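Local coordinates for dual specificity protein phosphatase 14 (Homo sapiens, PDB 2WGP) that removes phosphate from phosphotyrosine, phosphoserine and phosphothreonine in proteins, inactivating the MAP kinases ERK, JNK and p38, and dampens T-cell receptor signalling by dephosphorylating TAB1, at residues 75-78 / 83-86; 120-125 / 145-150. One frame throughout, in Å; residues are numbered along the deposited sequence.

Contact 1 of 2, residues 75-78 / 83-86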
ATOM      1  N   VAL A  75      16.095 -22.159  10.414  1.00 26.95           N
ATOM      2  CA  VAL A  75      15.128 -21.595   9.476  1.00 26.82           C
ATOM      3  C   VAL A  75      15.003 -20.084   9.805  1.00 27.12           C
ATOM      4  O   VAL A  75      14.190 -19.691  10.652  1.00 26.16           O
ATOM      5  CB  VAL A  75      13.777 -22.348   9.600  1.00 27.92           C
ATOM      6  CG1 VAL A  75      12.664 -21.694   8.774  1.00 26.73           C
ATOM      7  CG2 VAL A  75      13.984 -23.823   9.227  1.00 27.49           C
ATOM      8  N   PRO A  76      15.813 -19.241   9.135  1.00 25.86           N
ATOM      9  CA  PRO A  76      16.005 -17.884   9.638  1.00 26.83           C
ATOM     10  C   PRO A  76      14.950 -16.894   9.155  1.00 27.06           C
ATOM     11  O   PRO A  76      15.233 -16.013   8.319  1.00 28.20           O
ATOM     12  CB  PRO A  76      17.414 -17.523   9.139  1.00 26.66           C
ATOM     13  CG  PRO A  76      17.572 -18.271   7.901  1.00 26.19           C
ATOM     14  CD  PRO A  76      16.782 -19.546   8.056  1.00 27.00           C
ATOM     15  N   LEU A  77      13.788 -16.983   9.794  1.00 27.76           N
ATOM     16  CA  LEU A  77      12.615 -16.162   9.531  1.00 27.63           C
ATOM     17  C   LEU A  77      12.284 -15.270  10.726  1.00 26.33           C
ATOM     18  O   LEU A  77      12.516 -15.656  11.860  1.00 26.36           O
ATOM     19  CB  LEU A  77      11.383 -17.078   9.382  1.00 28.74           C
ATOM     20  CG  LEU A  77      11.331 -18.092   8.246  1.00 30.85           C
ATOM     21  CD1 LEU A  77      10.372 -19.258   8.641  1.00 33.50           C
ATOM     22  CD2 LEU A  77      10.921 -17.408   6.954  1.00 30.37           C
ATOM     23  N   ALA A  78      11.689 -14.119  10.443  1.00 25.91           N
ATOM     24  CA  ALA A  78      11.057 -13.245  11.435  1.00 25.00           C
ATOM     25  C   ALA A  78       9.581 -13.614  11.528  1.00 25.15           C
ATOM     26  O   ALA A  78       9.028 -14.181  10.590  1.00 24.63           O
ATOM     27  CB  ALA A  78      11.205 -11.802  11.040  1.00 24.84           C
ATOM     28  N   ALA A  83       6.948 -12.599   5.923  1.00 23.88           N
ATOM     29  CA  ALA A  83       8.030 -13.581   5.942  1.00 23.78           C
ATOM     30  C   ALA A  83       7.526 -14.798   5.168  1.00 23.69           C
ATOM     31  O   ALA A  83       6.431 -15.332   5.474  1.00 23.92           O
ATOM     32  CB  ALA A  83       8.407 -13.975   7.361  1.00 23.39           C
ATOM     33  N   PRO A  84       8.310 -15.257   4.173  1.00 23.78           N
ATOM     34  CA  PRO A  84       7.870 -16.350   3.290  1.00 23.77           C
ATOM     35  C   PRO A  84       8.116 -17.725   3.908  1.00 23.77           C
ATOM     36  O   PRO A  84       8.839 -18.571   3.336  1.00 23.61           O
ATOM     37  CB  PRO A  84       8.733 -16.139   2.031  1.00 23.89           C
ATOM     38  CG  PRO A  84      10.004 -15.626   2.581  1.00 24.78           C
ATOM     39  CD  PRO A  84       9.632 -14.739   3.754  1.00 24.92           C
ATOM     40  N   ILE A  85       7.480 -17.944   5.057  1.00 23.43           N
ATOM     41  CA  ILE A  85       7.592 -19.187   5.819  1.00 23.31           C
ATOM     42  C   ILE A  85       7.198 -20.439   5.002  1.00 22.80           C
ATOM     43  O   ILE A  85       7.767 -21.526   5.186  1.00 22.22           O
ATOM     44  CB  ILE A  85       6.778 -19.097   7.130  1.00 24.23           C
ATOM     45  CG1 ILE A  85       7.070 -20.283   8.054  1.00 25.19           C
ATOM     46  CG2 ILE A  85       5.263 -19.043   6.843  1.00 24.61           C
ATOM     47  CD1 ILE A  85       6.652 -20.031   9.500  1.00 25.40           C
ATOM     48  N   GLY A  86       6.253 -20.274   4.088  1.00 22.30           N
ATOM     49  CA  GLY A  86       5.830 -21.338   3.205  1.00 22.63           C
ATOM     50  C   GLY A  86       6.933 -22.012   2.401  1.00 22.61           C
ATOM     51  O   GLY A  86       6.798 -23.178   2.009  1.00 23.34           O
TER
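Leu77 and Ile85 meet across the loop between strand 71-74 and helix 89-101, which in related dual specificity phosphatases carries the general acid. A tight turn lies in each segment. Pro76 centres one inverse gamma turn, closed by Leu77 N to Val75 O at 2.9 Å; Pro84 centres another, whose bond from Ile85 N to Ala83 O is weak. No hydrogen bond links the segments, so the contact rests on apolar side chains. Leu77 CD1 lies 3.5 Å from Ile85 CG1 and also touches Ile85 CB and CD1, the two side chains crossing at about a right angle. With Leu77 CG anti to its own carbonyl carbon (chi1 -63°), the isobutyl group reaches the facing segment, and its other branch, CD2, lies over the Ile85 backbone, 3.9 Å from Ile85 CA, with Ala83 CB and Pro84 CD farther off. Ala83 CB also lies 3.3 Å from Ala78 O. Trimming Leu77 to an alanine removes CG and both delta methyls, which would probably leave a gap beside Ile85 CG1 and take away the packing on that side of it. Around the contact, Ile85 packs on Thr119 and Leu120 of helix 116-129 and on Phe153 of helix 151-165, where Gln156 hydrogen-bonds Ala83 O and Gly86 N. Leu77 O accepts a hydrogen bond from Arg116 at the start of helix 116-129.

Contact 2 of 2, residues 120-125 / 145-150; sequences LCIAYL and PVIRPN
Ile122, on a regular helical turn with Tyr124 N bonded to Leu120 O at 3.0 Å, faces an irregular segment in which Ile147 and Pro149 have polyproline II backbone angles and both send their side chains toward the helix. Only three side chains carry the contact, and no hydrogen bond crosses it. Ile122 supplies a single atom, CD1: it lies 4.1 Å from Ile147 CD1, methyl against methyl, and 4.2 Å from Pro149 CG at the outer corner of the proline ring. The CG1-CD1 bond of Ile122 is aimed closer to Pro149 CG, within about 27° of it, and Ile147 CD1 meets the methyl from its side. Its reach comes from a nearly extended chain, with CD1 anti to CA about the CB-CG1 bond (chi2 163°). Ile147 instead sets CG1 between its backbone N and carbonyl carbon (chi1 70°), and the two isoleucines cross obliquely. These separations and a buried area of 73 Å² make this a light, purely apolar touch, supplemented by Leu133 and Ala136 of helix 133-143, which also pack on Ile122. Arg148, which does not touch the helical segment, forms a salt bridge with Glu187 and a cation-pi contact with Tyr184. With Asn150 capping helix 151-165 and its backbone N bonded to Ser115 OG, and with Arg148 joined to Val114 by backbone, the segment borders the Cys-x5-Arg phosphate-binding loop, or P-loop, of the protein-tyrosine phosphatases; the side chain of Ile147 is about 8 Å from that of the nucleophile Cys110.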
ATOM      1  N   LEU A 120       4.821 -24.177  11.084  1.00 22.89           N
ATOM      2  CA  LEU A 120       5.569 -25.277  10.501  1.00 22.56           C
ATOM      3  C   LEU A 120       5.046 -26.642  10.942  1.00 22.60           C
ATOM      4  O   LEU A 120       4.976 -27.573  10.117  1.00 21.37           O
ATOM      5  CB  LEU A 120       7.052 -25.129  10.838  1.00 23.84           C
ATOM      6  CG  LEU A 120       7.765 -23.912  10.221  1.00 23.09           C
ATOM      7  CD1 LEU A 120       9.141 -23.760  10.843  1.00 22.77           C
ATOM      8  CD2 LEU A 120       7.815 -24.014   8.662  1.00 24.82           C
ATOM      9  N   CYS A 121       4.664 -26.771  12.216  1.00 22.72           N
ATOM     10  CA  CYS A 121       4.031 -28.008  12.713  1.00 22.52           C
ATOM     11  C   CYS A 121       2.692 -28.281  12.026  1.00 22.90           C
ATOM     12  O   CYS A 121       2.419 -29.425  11.650  1.00 22.77           O
ATOM     13  CB  CYS A 121       3.864 -27.982  14.236  1.00 22.33           C
ATOM     14  SG  CYS A 121       5.390 -28.017  15.133  1.00 23.80           S
ATOM     15  N   ILE A 122       1.878 -27.240  11.839  1.00 22.95           N
ATOM     16  CA  ILE A 122       0.595 -27.393  11.142  1.00 23.16           C
ATOM     17  C   ILE A 122       0.812 -27.882   9.701  1.00 23.02           C
ATOM     18  O   ILE A 122       0.093 -28.777   9.215  1.00 22.53           O
ATOM     19  CB  ILE A 122      -0.247 -26.073  11.161  1.00 23.22           C
ATOM     20  CG1 ILE A 122      -0.766 -25.786  12.577  1.00 23.22           C
ATOM     21  CG2 ILE A 122      -1.422 -26.166  10.202  1.00 22.56           C
ATOM     22  CD1 ILE A 122      -1.251 -24.306  12.813  1.00 24.12           C
ATOM     23  N   ALA A 123       1.830 -27.327   9.036  1.00 23.11           N
ATOM     24  CA  ALA A 123       2.126 -27.722   7.660  1.00 22.70           C
ATOM     25  C   ALA A 123       2.543 -29.210   7.614  1.00 22.58           C
ATOM     26  O   ALA A 123       2.086 -29.961   6.744  1.00 22.06           O
ATOM     27  CB  ALA A 123       3.214 -26.815   7.062  1.00 22.61           C
ATOM     28  N   TYR A 124       3.384 -29.624   8.562  1.00 22.85           N
ATOM     29  CA  TYR A 124       3.818 -31.025   8.693  1.00 23.65           C
ATOM     30  C   TYR A 124       2.643 -31.999   8.897  1.00 23.59           C
ATOM     31  O   TYR A 124       2.554 -33.033   8.226  1.00 23.59           O
ATOM     32  CB  TYR A 124       4.834 -31.181   9.850  1.00 24.63           C
ATOM     33  CG  TYR A 124       5.063 -32.615  10.240  1.00 24.24           C
ATOM     34  CD1 TYR A 124       5.886 -33.450   9.464  1.00 23.98           C
ATOM     35  CD2 TYR A 124       4.412 -33.168  11.353  1.00 25.68           C
ATOM     36  CE1 TYR A 124       6.079 -34.773   9.796  1.00 24.69           C
ATOM     37  CE2 TYR A 124       4.574 -34.512  11.681  1.00 25.31           C
ATOM     38  CZ  TYR A 124       5.411 -35.306  10.909  1.00 25.48           C
ATOM     39  OH  TYR A 124       5.601 -36.616  11.250  1.00 25.93           O
ATOM     40  N   LEU A 125       1.749 -31.660   9.813  1.00 23.10           N
ATOM     41  CA  LEU A 125       0.551 -32.471  10.075  1.00 23.30           C
ATOM     42  C   LEU A 125      -0.326 -32.660   8.827  1.00 23.55           C
ATOM     43  O   LEU A 125      -0.809 -33.759   8.573  1.00 23.62           O
ATOM     44  CB  LEU A 125      -0.274 -31.862  11.209  1.00 23.28           C
ATOM     45  CG  LEU A 125       0.289 -31.923  12.639  1.00 22.97           C
ATOM     46  CD1 LEU A 125      -0.695 -31.215  13.603  1.00 23.96           C
ATOM     47  CD2 LEU A 125       0.563 -33.369  13.095  1.00 24.27           C
ATOM     48  N   PRO A 145      -2.416 -24.266  23.739  1.00 24.13           N
ATOM     49  CA  PRO A 145      -3.536 -23.376  23.414  1.00 24.42           C
ATOM     50  C   PRO A 145      -3.158 -21.936  23.075  1.00 23.86           C
ATOM     51  O   PRO A 145      -3.975 -21.209  22.532  1.00 24.22           O
ATOM     52  CB  PRO A 145      -4.365 -23.382  24.700  1.00 24.61           C
ATOM     53  CG  PRO A 145      -4.043 -24.604  25.368  1.00 24.94           C
ATOM     54  CD  PRO A 145      -2.616 -24.878  25.069  1.00 24.65           C
ATOM     55  N   VAL A 146      -1.931 -21.543  23.401  1.00 23.27           N
ATOM     56  CA  VAL A 146      -1.468 -20.192  23.110  1.00 23.43           C
ATOM     57  C   VAL A 146      -1.090 -19.952  21.647  1.00 23.42           C
ATOM     58  O   VAL A 146      -0.839 -18.800  21.283  1.00 23.33           O
ATOM     59  CB  VAL A 146      -0.267 -19.765  24.014  1.00 24.22           C
ATOM     60  CG1 VAL A 146      -0.660 -19.818  25.505  1.00 21.80           C
ATOM     61  CG2 VAL A 146       0.971 -20.583  23.703  1.00 20.84           C
ATOM     62  N   ILE A 147      -1.095 -20.996  20.797  1.00 23.61           N
ATOM     63  CA  ILE A 147      -0.693 -20.783  19.396  1.00 23.82           C
ATOM     64  C   ILE A 147      -1.595 -19.783  18.683  1.00 23.88           C
ATOM     65  O   ILE A 147      -2.814 -19.679  18.953  1.00 24.50           O
ATOM     66  CB  ILE A 147      -0.497 -22.084  18.545  1.00 23.23           C
ATOM     67  CG1 ILE A 147      -1.814 -22.829  18.220  1.00 24.79           C
ATOM     68  CG2 ILE A 147       0.559 -22.983  19.206  1.00 22.64           C
ATOM     69  CD1 ILE A 147      -1.803 -23.472  16.815  1.00 25.02           C
ATOM     70  N   ARG A 148      -0.967 -19.028  17.803  1.00 23.55           N
ATOM     71  CA  ARG A 148      -1.605 -17.920  17.088  1.00 23.88           C
ATOM     72  C   ARG A 148      -0.726 -17.486  15.900  1.00 23.33           C
ATOM     73  O   ARG A 148      -0.087 -16.447  15.932  1.00 23.63           O
ATOM     74  CB  ARG A 148      -1.830 -16.751  18.052  1.00 23.92           C
ATOM     75  CG  ARG A 148      -2.752 -15.690  17.532  1.00 23.62           C
ATOM     76  CD  ARG A 148      -4.167 -15.944  17.890  1.00 23.48           C
ATOM     77  NE  ARG A 148      -5.031 -14.851  17.491  1.00 22.84           N
ATOM     78  CZ  ARG A 148      -6.353 -14.833  17.637  1.00 22.96           C
ATOM     79  NH1 ARG A 148      -6.981 -15.882  18.124  1.00 23.16           N
ATOM     80  NH2 ARG A 148      -7.043 -13.743  17.285  1.00 23.67           N
ATOM     81  N   PRO A 149      -0.692 -18.300  14.836  1.00 24.21           N
ATOM     82  CA  PRO A 149       0.053 -17.908  13.645  1.00 23.71           C
ATOM     83  C   PRO A 149      -0.399 -16.549  13.155  1.00 23.54           C
ATOM     84  O   PRO A 149      -1.579 -16.176  13.292  1.00 23.64           O
ATOM     85  CB  PRO A 149      -0.320 -18.988  12.639  1.00 24.01           C
ATOM     86  CG  PRO A 149      -0.580 -20.201  13.492  1.00 23.93           C
ATOM     87  CD  PRO A 149      -1.299 -19.635  14.685  1.00 23.91           C
ATOM     88  N   ASN A 150       0.532 -15.759  12.650  1.00 23.07           N
ATOM     89  CA  ASN A 150       0.158 -14.431  12.219  1.00 22.49           C
ATOM     90  C   ASN A 150      -0.707 -14.525  10.951  1.00 22.55           C
ATOM     91  O   ASN A 150      -0.811 -15.591  10.377  1.00 22.62           O
ATOM     92  CB  ASN A 150       1.381 -13.517  12.098  1.00 22.92           C
ATOM     93  CG  ASN A 150       2.221 -13.790  10.881  1.00 21.25           C
ATOM     94  OD1 ASN A 150       1.722 -13.829   9.759  1.00 23.37           O
ATOM     95  ND2 ASN A 150       3.523 -13.908  11.088  1.00 24.90           N
TER

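In the fold
From the N terminus, the chain leaves strand 71-74 and first closes a small loop: contact 1 spans four residues that are neither helix nor strand, just ahead of helix 89-101. The P-loop and helix 116-129 follow, and contact 2 then closes a larger loop of 19 residues, mostly helical, before helix 151-165. The two are in series, neither crossing nor enclosing the other, with centres 14 Å apart. They nevertheless touch, Ile85 CG1 packing 3.9 Å from Leu120 CD2, so helix 116-129 is shared. A second tie is polar: Asn150 ND2 hydrogen-bonds Asp79 OD1, within the loop that contact 1 closes.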